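Probable exosome complex exonuclease 2 (Pyrococcus abyssi, PDB 2PO1) probably serves as a non-catalytic subunit of the archaeal exosome, an RNA-degrading complex, and helps to shape the active site of its partner Rrp41. Local coordinates at residues 81-86 with 115-120; 137-142 with 188-193. All coordinates share one frame; numbering follows the deposited sequence.

Contact 1. Residues 81-86 with 115-120; sequences GVMTTN and RGIRES. With nucleotides of chain A.
Beside the bound RNA of this RNase PH-family subunit, Met83 of strand 82-89 meets Arg118 and Ile117 of helix 104-118, showing how one strand residue can use its backbone and side chain in two different ways. The polar half centres on the carbonyl oxygen of Met83, which accepts a hydrogen bond of 2.7 Å from Arg118 NH2, with an N-H...O angle of 151°. The oxygen lies in the guanidinium plane, but the donor sits well above the plane of the carbonyl. A water closes the second link: it accepts from Met83 N at 2.9 Å and from Arg118 NH1 at 3.1 Å. The arginine chain bends at chi3 (-58°), turning the guanidinium toward the strand, while NE makes a salt bridge with Asp114 one turn back along the helix. Both ends of the planar group are thereby fixed. O2' of A7 in the RNA (chain A) gives a weak hydrogen bond of 3.5 Å to Met83 O. In the apolar half, Met83 crosses Ile117 at about a right angle, its SD 3.7 Å from Ile117 CG2. The Met83 methyl, CE, lies beside the guanidinium, 3.7 Å from Arg118 NH2. A leucine in place of Arg118 would probably leave the Met83 carbonyl without its arginine donor, deprive Asp114 of its salt bridge and break the water link to Met83 N. Around this pair, Ile117 also packs on Ala160 and Leu164 of helix 152-166, and along the strand's edge Val82 and Thr84 pair through their backbones with strand 135-147.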
ATOM      1  N   GLY C  81      25.304 -14.460   5.980  1.00 28.47           N
ATOM      2  CA  GLY C  81      24.972 -13.434   5.043  1.00 26.90           C
ATOM      3  C   GLY C  81      23.489 -13.517   4.714  1.00 24.84           C
ATOM      4  O   GLY C  81      22.740 -14.334   5.274  1.00 25.46           O
ATOM      5  N   VAL C  82      23.051 -12.644   3.832  1.00 24.07           N
ATOM      6  CA  VAL C  82      21.631 -12.505   3.580  1.00 22.13           C
ATOM      7  C   VAL C  82      21.348 -12.868   2.145  1.00 21.75           C
ATOM      8  O   VAL C  82      22.078 -12.475   1.191  1.00 20.57           O
ATOM      9  CB  VAL C  82      21.055 -11.065   3.975  1.00 22.57           C
ATOM     10  CG1 VAL C  82      19.615 -10.879   3.445  1.00 21.79           C
ATOM     11  CG2 VAL C  82      21.077 -10.861   5.456  1.00 23.28           C
ATOM     12  N   MET C  83      20.284 -13.646   1.969  1.00 19.91           N
ATOM     13  CA  MET C  83      19.835 -13.875   0.626  1.00 20.59           C
ATOM     14  C   MET C  83      18.344 -13.653   0.558  1.00 19.90           C
ATOM     15  O   MET C  83      17.534 -14.134   1.407  1.00 20.78           O
ATOM     16  CB  MET C  83      20.200 -15.308   0.201  1.00 20.22           C
ATOM     17  CG  MET C  83      19.843 -15.636  -1.243  1.00 20.54           C
ATOM     18  SD  MET C  83      20.018 -17.438  -1.443  1.00 21.12           S
ATOM     19  CE  MET C  83      18.322 -17.990  -1.297  1.00 23.34           C
ATOM     20  N   THR C  84      17.941 -12.987  -0.503  1.00 20.08           N
ATOM     21  CA  THR C  84      16.558 -12.717  -0.695  1.00 19.42           C
ATOM     22  C   THR C  84      16.179 -12.858  -2.163  1.00 18.82           C
ATOM     23  O   THR C  84      16.940 -12.474  -3.057  1.00 18.33           O
ATOM     24  CB  THR C  84      16.211 -11.299  -0.087  1.00 19.80           C
ATOM     25  OG1 THR C  84      14.821 -11.093  -0.206  1.00 26.01           O
ATOM     26  CG2 THR C  84      16.916 -10.218  -0.824  1.00 23.52           C
ATOM     27  N   THR C  85      15.021 -13.481  -2.402  1.00 16.19           N
ATOM     28  CA  THR C  85      14.578 -13.844  -3.725  1.00 15.37           C
ATOM     29  C   THR C  85      13.287 -13.185  -4.007  1.00 15.55           C
ATOM     30  O   THR C  85      12.350 -13.218  -3.171  1.00 14.48           O
ATOM     31  CB  THR C  85      14.435 -15.383  -3.771  1.00 17.16           C
ATOM     32  OG1 THR C  85      15.651 -15.937  -3.286  1.00 17.70           O
ATOM     33  CG2 THR C  85      14.187 -15.887  -5.171  1.00 16.98           C
ATOM     34  N   ASN C  86      13.259 -12.462  -5.124  1.00 15.09           N
ATOM     35  CA  ASN C  86      12.052 -11.811  -5.576  1.00 15.78           C
ATOM     36  C   ASN C  86      11.816 -12.159  -6.987  1.00 14.27           C
ATOM     37  O   ASN C  86      12.750 -12.158  -7.806  1.00 17.03           O
ATOM     38  CB  ASN C  86      12.097 -10.273  -5.437  1.00 15.90           C
ATOM     39  CG  ASN C  86      10.766  -9.640  -5.722  1.00 19.46           C
ATOM     40  OD1 ASN C  86      10.601  -8.884  -6.711  1.00 25.15           O
ATOM     41  ND2 ASN C  86       9.806  -9.872  -4.838  1.00 22.44           N
ATOM     42  N   ARG C 115      13.898 -21.563  -1.477  1.00 15.21           N
ATOM     43  CA  ARG C 115      14.047 -22.694  -0.591  1.00 19.80           C
ATOM     44  C   ARG C 115      15.023 -23.649  -1.173  1.00 18.27           C
ATOM     45  O   ARG C 115      15.873 -24.159  -0.443  1.00 21.34           O
ATOM     46  CB  ARG C 115      12.730 -23.384  -0.321  1.00 20.88           C
ATOM     47  CG  ARG C 115      11.946 -22.521   0.611  1.00 25.98           C
ATOM     48  CD  ARG C 115      10.922 -23.353   1.309  1.00 32.67           C
ATOM     49  NE  ARG C 115       9.968 -23.929   0.390  1.00 32.22           N
ATOM     50  CZ  ARG C 115       8.804 -23.364   0.075  1.00 33.21           C
ATOM     51  NH1 ARG C 115       8.000 -23.994  -0.744  1.00 27.24           N
ATOM     52  NH2 ARG C 115       8.445 -22.179   0.578  1.00 34.77           N
ATOM     53  N   GLY C 116      14.938 -23.843  -2.486  1.00 18.81           N
ATOM     54  CA  GLY C 116      15.825 -24.819  -3.183  1.00 19.88           C
ATOM     55  C   GLY C 116      17.273 -24.457  -2.951  1.00 20.39           C
ATOM     56  O   GLY C 116      18.122 -25.320  -2.804  1.00 22.53           O
ATOM     57  N   ILE C 117      17.558 -23.161  -2.930  1.00 20.52           N
ATOM     58  CA  ILE C 117      18.920 -22.662  -2.792  1.00 19.87           C
ATOM     59  C   ILE C 117      19.222 -22.604  -1.327  1.00 20.46           C
ATOM     60  O   ILE C 117      20.189 -23.158  -0.884  1.00 23.30           O
ATOM     61  CB  ILE C 117      19.102 -21.290  -3.524  1.00 20.29           C
ATOM     62  CG1 ILE C 117      18.881 -21.518  -5.022  1.00 16.86           C
ATOM     63  CG2 ILE C 117      20.477 -20.680  -3.218  1.00 19.62           C
ATOM     64  CD1 ILE C 117      18.495 -20.261  -5.839  1.00 17.40           C
ATOM     65  N   ARG C 118      18.372 -21.941  -0.541  1.00 19.48           N
ATOM     66  CA  ARG C 118      18.625 -21.816   0.845  1.00 18.41           C
ATOM     67  C   ARG C 118      18.847 -23.176   1.499  1.00 19.69           C
ATOM     68  O   ARG C 118      19.786 -23.361   2.258  1.00 21.69           O
ATOM     69  CB  ARG C 118      17.436 -21.105   1.526  1.00 16.93           C
ATOM     70  CG  ARG C 118      17.706 -20.707   2.935  1.00 17.16           C
ATOM     71  CD  ARG C 118      16.503 -19.928   3.443  1.00 17.88           C
ATOM     72  NE  ARG C 118      16.309 -18.774   2.552  1.00 14.57           N
ATOM     73  CZ  ARG C 118      16.992 -17.637   2.654  1.00 20.13           C
ATOM     74  NH1 ARG C 118      17.874 -17.448   3.619  1.00 16.83           N
ATOM     75  NH2 ARG C 118      16.799 -16.695   1.771  1.00 14.23           N
ATOM     76  N   GLU C 119      17.958 -24.103   1.271  1.00 19.30           N
ATOM     77  CA  GLU C 119      17.924 -25.266   2.152  1.00 22.79           C
ATOM     78  C   GLU C 119      18.946 -26.266   1.703  1.00 22.79           C
ATOM     79  O   GLU C 119      19.297 -27.211   2.430  1.00 25.95           O
ATOM     80  CB  GLU C 119      16.523 -25.862   2.187  1.00 24.04           C
ATOM     81  CG  GLU C 119      15.480 -24.972   2.874  1.00 25.66           C
ATOM     82  CD  GLU C 119      15.853 -24.619   4.273  1.00 33.29           C
ATOM     83  OE1 GLU C 119      15.677 -23.427   4.637  1.00 36.38           O
ATOM     84  OE2 GLU C 119      16.345 -25.529   4.991  1.00 40.93           O
ATOM     85  N   SER C 120      19.468 -26.063   0.507  1.00 21.16           N
ATOM     86  CA  SER C 120      20.562 -26.912   0.094  1.00 23.11           C
ATOM     87  C   SER C 120      21.883 -26.226   0.476  1.00 24.11           C
ATOM     88  O   SER C 120      22.922 -26.760   0.189  1.00 23.91           O
ATOM     89  CB  SER C 120      20.564 -27.118  -1.390  1.00 21.20           C
ATOM     90  OG  SER C 120      20.687 -25.840  -1.978  1.00 25.95           O
TER
ATOM     91  P     A A   7      11.204  -8.547   3.520  1.00 88.91           P
ATOM     92  OP1   A A   7      10.251  -8.004   2.509  1.00 87.52           O
ATOM     93  OP2   A A   7      11.151  -8.078   4.934  1.00 91.13           O
ATOM     94  O5'   A A   7      11.034 -10.153   3.380  1.00 78.78           O
ATOM     95  C5'   A A   7      11.571 -10.813   2.188  1.00 68.13           C
ATOM     96  C4'   A A   7      12.662 -11.866   2.426  1.00 62.79           C
ATOM     97  O4'   A A   7      13.817 -11.397   3.191  1.00 64.10           O
ATOM     98  C3'   A A   7      12.204 -13.109   3.199  1.00 57.15           C
ATOM     99  O3'   A A   7      11.455 -13.951   2.358  1.00 49.72           O
ATOM    100  C2'   A A   7      13.561 -13.725   3.547  1.00 59.25           C
ATOM    101  O2'   A A   7      14.219 -14.322   2.447  1.00 58.66           O
ATOM    102  C1'   A A   7      14.305 -12.469   4.004  1.00 63.39           C
ATOM    103  N9    A A   7      14.144 -12.217   5.455  1.00 64.26           N
ATOM    104  C8    A A   7      13.432 -11.209   6.059  1.00 63.62           C
ATOM    105  N7    A A   7      13.468 -11.230   7.369  1.00 66.19           N
ATOM    106  C5    A A   7      14.254 -12.336   7.666  1.00 67.82           C
ATOM    107  C6    A A   7      14.695 -12.898   8.889  1.00 71.11           C
ATOM    108  N6    A A   7      14.371 -12.395  10.080  1.00 73.99           N
ATOM    109  N1    A A   7      15.476 -14.004   8.846  1.00 72.78           N
ATOM    110  C2    A A   7      15.812 -14.508   7.643  1.00 71.42           C
ATOM    111  N3    A A   7      15.474 -14.065   6.422  1.00 69.14           N
ATOM    112  C4    A A   7      14.680 -12.964   6.498  1.00 66.96           C
TER
HETATM  113  O   HOH W   1      18.666 -14.551   4.232  1.00 16.85           O

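Contact 2. Residues 137-142 with 188-193; sequences RVVFID and EPLPVE. With nucleotides of chain A.
Arg137 NH1 is held by two groups, through a salt bridge to Glu188 OE1 and a hydrogen bond to the backbone oxygen of Pro170. The salt bridge is a long one, 3.4 Å from Arg137 NH1 to Glu188 OE1, and the guanidinium and carboxylate planes are turned 61° apart, so the two groups do not form a flat, two-pronged pair. The other carboxylate oxygen, OE2, is engaged by Lys171; two basic side chains thus share one acid, which would favour its charged form. Glu188 has CG between its backbone N and carbonyl carbon (chi1 44°), and beyond that an extended chain carries the carboxylate across to the arginine. Next to this bridge the contact is apolar. Leu190 and Val139 reach toward each other tip to tip, with Leu190 CD1 3.9 Å from Val139 CG2 and equally far from Arg137 CD, so that one methyl touches both the valine and the aliphatic stem of the arginine. Leu190 CD2 reaches Val139 CG1 and CG2 as well, at 4.1 Å each. Leu164 of helix 152-166 touches both Val139 and Leu190, adding to the apolar cluster, and an inverse gamma turn centred on Pro191 redirects the chain directly after the leucine. Meanwhile the alternate residues of the strand lie against the RNA: Phe140 presents its ring edge to A6 of chain A, with CE2 3.7 Å from C5', and Val138 CG1 lies 4.0 Å from N7 of the same nucleotide. This is the alternation of side chains along a beta-strand: one face of strand 135-147, in the mixed sheet of the RNase PH fold, packs on helix 152-166, and the other lies against the bound RNA.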
ATOM      1  N   ARG C 137      27.473  -9.904   3.587  1.00 25.90           N
ATOM      2  CA  ARG C 137      27.024  -9.751   2.242  1.00 25.99           C
ATOM      3  C   ARG C 137      25.525 -10.013   2.181  1.00 23.89           C
ATOM      4  O   ARG C 137      25.001 -10.949   2.823  1.00 22.16           O
ATOM      5  CB  ARG C 137      27.781 -10.672   1.279  1.00 26.89           C
ATOM      6  CG  ARG C 137      28.212  -9.834   0.092  1.00 31.21           C
ATOM      7  CD  ARG C 137      28.962 -10.620  -0.877  1.00 34.99           C
ATOM      8  NE  ARG C 137      30.403 -10.667  -0.625  1.00 36.89           N
ATOM      9  CZ  ARG C 137      31.251  -9.707  -0.950  1.00 34.86           C
ATOM     10  NH1 ARG C 137      32.538  -9.899  -0.746  1.00 39.31           N
ATOM     11  NH2 ARG C 137      30.821  -8.558  -1.465  1.00 35.93           N
ATOM     12  N   VAL C 138      24.863  -9.145   1.433  1.00 23.33           N
ATOM     13  CA  VAL C 138      23.435  -9.237   1.172  1.00 23.04           C
ATOM     14  C   VAL C 138      23.283  -9.502  -0.307  1.00 22.73           C
ATOM     15  O   VAL C 138      23.768  -8.737  -1.142  1.00 24.17           O
ATOM     16  CB  VAL C 138      22.738  -7.952   1.637  1.00 22.76           C
ATOM     17  CG1 VAL C 138      21.218  -8.056   1.402  1.00 24.17           C
ATOM     18  CG2 VAL C 138      23.016  -7.790   3.077  1.00 23.37           C
ATOM     19  N   VAL C 139      22.640 -10.616  -0.621  1.00 21.08           N
ATOM     20  CA  VAL C 139      22.500 -11.046  -2.003  1.00 20.87           C
ATOM     21  C   VAL C 139      21.036 -11.028  -2.397  1.00 19.02           C
ATOM     22  O   VAL C 139      20.209 -11.762  -1.812  1.00 20.07           O
ATOM     23  CB  VAL C 139      23.109 -12.476  -2.203  1.00 19.95           C
ATOM     24  CG1 VAL C 139      22.866 -12.971  -3.633  1.00 21.11           C
ATOM     25  CG2 VAL C 139      24.598 -12.441  -1.927  1.00 20.49           C
ATOM     26  N   PHE C 140      20.723 -10.152  -3.336  1.00 18.13           N
ATOM     27  CA  PHE C 140      19.403 -10.092  -3.967  1.00 17.15           C
ATOM     28  C   PHE C 140      19.342 -10.918  -5.259  1.00 17.23           C
ATOM     29  O   PHE C 140      20.087 -10.677  -6.236  1.00 19.01           O
ATOM     30  CB  PHE C 140      19.011  -8.630  -4.284  1.00 17.46           C
ATOM     31  CG  PHE C 140      18.964  -7.753  -3.111  1.00 18.83           C
ATOM     32  CD1 PHE C 140      20.097  -7.078  -2.693  1.00 21.45           C
ATOM     33  CD2 PHE C 140      17.774  -7.564  -2.410  1.00 19.70           C
ATOM     34  CE1 PHE C 140      20.034  -6.226  -1.574  1.00 24.85           C
ATOM     35  CE2 PHE C 140      17.725  -6.715  -1.287  1.00 22.00           C
ATOM     36  CZ  PHE C 140      18.840  -6.048  -0.889  1.00 18.22           C
ATOM     37  N   ILE C 141      18.466 -11.907  -5.248  1.00 14.93           N
ATOM     38  CA  ILE C 141      18.205 -12.689  -6.402  1.00 16.52           C
ATOM     39  C   ILE C 141      16.941 -12.064  -6.984  1.00 15.32           C
ATOM     40  O   ILE C 141      15.859 -12.177  -6.407  1.00 14.87           O
ATOM     41  CB  ILE C 141      17.963 -14.143  -6.107  1.00 15.72           C
ATOM     42  CG1 ILE C 141      19.122 -14.704  -5.293  1.00 15.56           C
ATOM     43  CG2 ILE C 141      17.727 -14.874  -7.426  1.00 16.38           C
ATOM     44  CD1 ILE C 141      18.965 -16.155  -4.972  1.00 12.86           C
ATOM     45  N   ASP C 142      17.116 -11.313  -8.065  1.00 14.66           N
ATOM     46  CA  ASP C 142      15.978 -10.582  -8.599  1.00 14.30           C
ATOM     47  C   ASP C 142      15.614 -11.244  -9.922  1.00 14.31           C
ATOM     48  O   ASP C 142      16.441 -11.324 -10.883  1.00 15.54           O
ATOM     49  CB  ASP C 142      16.252  -9.094  -8.735  1.00 16.75           C
ATOM     50  CG  ASP C 142      16.197  -8.388  -7.438  1.00 15.17           C
ATOM     51  OD1 ASP C 142      17.229  -7.785  -7.063  1.00 17.18           O
ATOM     52  OD2 ASP C 142      15.171  -8.491  -6.720  1.00 17.24           O
ATOM     53  N   GLU C 188      35.270 -11.767  -6.565  1.00 32.90           N
ATOM     54  CA  GLU C 188      35.439 -13.178  -6.295  1.00 32.84           C
ATOM     55  C   GLU C 188      34.101 -13.762  -6.512  1.00 29.86           C
ATOM     56  O   GLU C 188      33.108 -13.037  -6.483  1.00 29.03           O
ATOM     57  CB  GLU C 188      35.846 -13.366  -4.835  1.00 33.71           C
ATOM     58  CG  GLU C 188      35.010 -12.494  -3.936  1.00 33.03           C
ATOM     59  CD  GLU C 188      35.175 -12.774  -2.484  1.00 36.31           C
ATOM     60  OE1 GLU C 188      34.170 -12.644  -1.798  1.00 38.49           O
ATOM     61  OE2 GLU C 188      36.286 -13.084  -2.015  1.00 37.25           O
ATOM     62  N   PRO C 189      34.027 -15.082  -6.689  1.00 29.57           N
ATOM     63  CA  PRO C 189      32.677 -15.630  -6.791  1.00 27.59           C
ATOM     64  C   PRO C 189      31.967 -15.596  -5.454  1.00 25.76           C
ATOM     65  O   PRO C 189      32.589 -15.322  -4.420  1.00 26.81           O
ATOM     66  CB  PRO C 189      32.908 -17.093  -7.140  1.00 28.24           C
ATOM     67  CG  PRO C 189      34.380 -17.161  -7.580  1.00 30.07           C
ATOM     68  CD  PRO C 189      35.071 -16.110  -6.830  1.00 31.60           C
ATOM     69  N   LEU C 190      30.696 -15.933  -5.478  1.00 23.03           N
ATOM     70  CA  LEU C 190      29.896 -16.006  -4.255  1.00 22.86           C
ATOM     71  C   LEU C 190      30.161 -17.428  -3.754  1.00 23.49           C
ATOM     72  O   LEU C 190      30.681 -18.242  -4.517  1.00 22.91           O
ATOM     73  CB  LEU C 190      28.439 -15.786  -4.634  1.00 19.80           C
ATOM     74  CG  LEU C 190      27.496 -14.723  -4.042  1.00 21.69           C
ATOM     75  CD1 LEU C 190      28.097 -13.633  -3.238  1.00 15.53           C
ATOM     76  CD2 LEU C 190      26.444 -14.246  -5.123  1.00 19.21           C
ATOM     77  N   PRO C 191      29.925 -17.713  -2.459  1.00 24.22           N
ATOM     78  CA  PRO C 191      30.264 -19.104  -2.138  1.00 25.69           C
ATOM     79  C   PRO C 191      29.147 -20.040  -2.582  1.00 25.30           C
ATOM     80  O   PRO C 191      28.302 -20.415  -1.770  1.00 24.86           O
ATOM     81  CB  PRO C 191      30.447 -19.072  -0.617  1.00 26.28           C
ATOM     82  CG  PRO C 191      29.572 -17.924  -0.154  1.00 24.88           C
ATOM     83  CD  PRO C 191      29.516 -16.931  -1.269  1.00 23.68           C
ATOM     84  N   VAL C 192      29.121 -20.367  -3.879  1.00 24.67           N
ATOM     85  CA  VAL C 192      28.091 -21.236  -4.413  1.00 25.08           C
ATOM     86  C   VAL C 192      28.629 -22.662  -4.391  1.00 27.04           C
ATOM     87  O   VAL C 192      29.613 -23.004  -5.065  1.00 27.36           O
ATOM     88  CB  VAL C 192      27.646 -20.879  -5.850  1.00 23.83           C
ATOM     89  CG1 VAL C 192      26.454 -21.733  -6.242  1.00 23.35           C
ATOM     90  CG2 VAL C 192      27.281 -19.394  -5.979  1.00 24.60           C
ATOM     91  N   GLU C 193      27.973 -23.506  -3.621  1.00 27.55           N
ATOM     92  CA  GLU C 193      28.525 -24.816  -3.363  1.00 28.72           C
ATOM     93  C   GLU C 193      27.717 -25.971  -3.871  1.00 30.05           C
ATOM     94  O   GLU C 193      28.220 -27.069  -3.990  1.00 31.96           O
ATOM     95  CB  GLU C 193      28.725 -24.928  -1.892  1.00 30.40           C
ATOM     96  CG  GLU C 193      29.577 -23.798  -1.463  1.00 32.12           C
ATOM     97  CD  GLU C 193      29.978 -23.883  -0.038  1.00 33.29           C
ATOM     98  OE1 GLU C 193      29.322 -24.627   0.704  1.00 34.21           O
ATOM     99  OE2 GLU C 193      30.942 -23.185   0.328  1.00 35.26           O
TER
ATOM    100  P     A A   6      13.386  -4.647  -0.990  1.00118.74           P
ATOM    101  OP1   A A   6      13.197  -5.690  -2.034  1.00113.97           O
ATOM    102  OP2   A A   6      14.520  -3.694  -1.117  1.00126.77           O
ATOM    103  O5'   A A   6      13.543  -5.364   0.441  1.00114.40           O
ATOM    104  C5'   A A   6      14.699  -6.153   0.763  1.00113.03           C
ATOM    105  C4'   A A   6      14.372  -7.375   1.624  1.00105.62           C
ATOM    106  O4'   A A   6      15.595  -7.913   2.208  1.00107.79           O
ATOM    107  C3'   A A   6      13.433  -7.158   2.810  1.00102.55           C
ATOM    108  O3'   A A   6      12.741  -8.381   3.040  1.00 94.01           O
ATOM    109  C2'   A A   6      14.414  -6.795   3.935  1.00108.26           C
ATOM    110  O2'   A A   6      13.928  -7.152   5.217  1.00107.57           O
ATOM    111  C1'   A A   6      15.681  -7.587   3.584  1.00108.95           C
ATOM    112  N9    A A   6      16.938  -6.864   3.767  1.00115.91           N
ATOM    113  C8    A A   6      17.586  -6.134   2.812  1.00120.58           C
ATOM    114  N7    A A   6      18.700  -5.583   3.221  1.00127.72           N
ATOM    115  C5    A A   6      18.802  -5.978   4.546  1.00127.53           C
ATOM    116  C6    A A   6      19.771  -5.724   5.553  1.00133.51           C
ATOM    117  N6    A A   6      20.863  -4.979   5.344  1.00141.03           N
ATOM    118  N1    A A   6      19.580  -6.264   6.780  1.00131.93           N
ATOM    119  C2    A A   6      18.491  -7.011   6.988  1.00125.09           C
ATOM    120  N3    A A   6      17.519  -7.313   6.118  1.00119.50           N
ATOM    121  C4    A A   6      17.724  -6.770   4.901  1.00120.46           C
TER

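In the fold
Contacts 1 and 2, with centres 10 Å apart, are joined through one sheet: strands 82-89 and 135-147 lie parallel as neighbours, with helix 104-118 between them in the chain, a beta-alpha-beta crossover. Probable hydrogen bonds run from Val139 N to Val82 O and from Ile141 N to Thr84 O, each 2.7 Å. On the RNA side Thr84 CG2 presses on Phe140 CD2 at 3.2 Å, and consecutive nucleotides A6 and A7 lie against contact 2 and contact 1 respectively. On the other side, helix 152-166 packs against residues of both contacts. The shared sheet thus gives the RNA a surface in a subunit that is probably non-catalytic and helps to structure the Rrp41 active site.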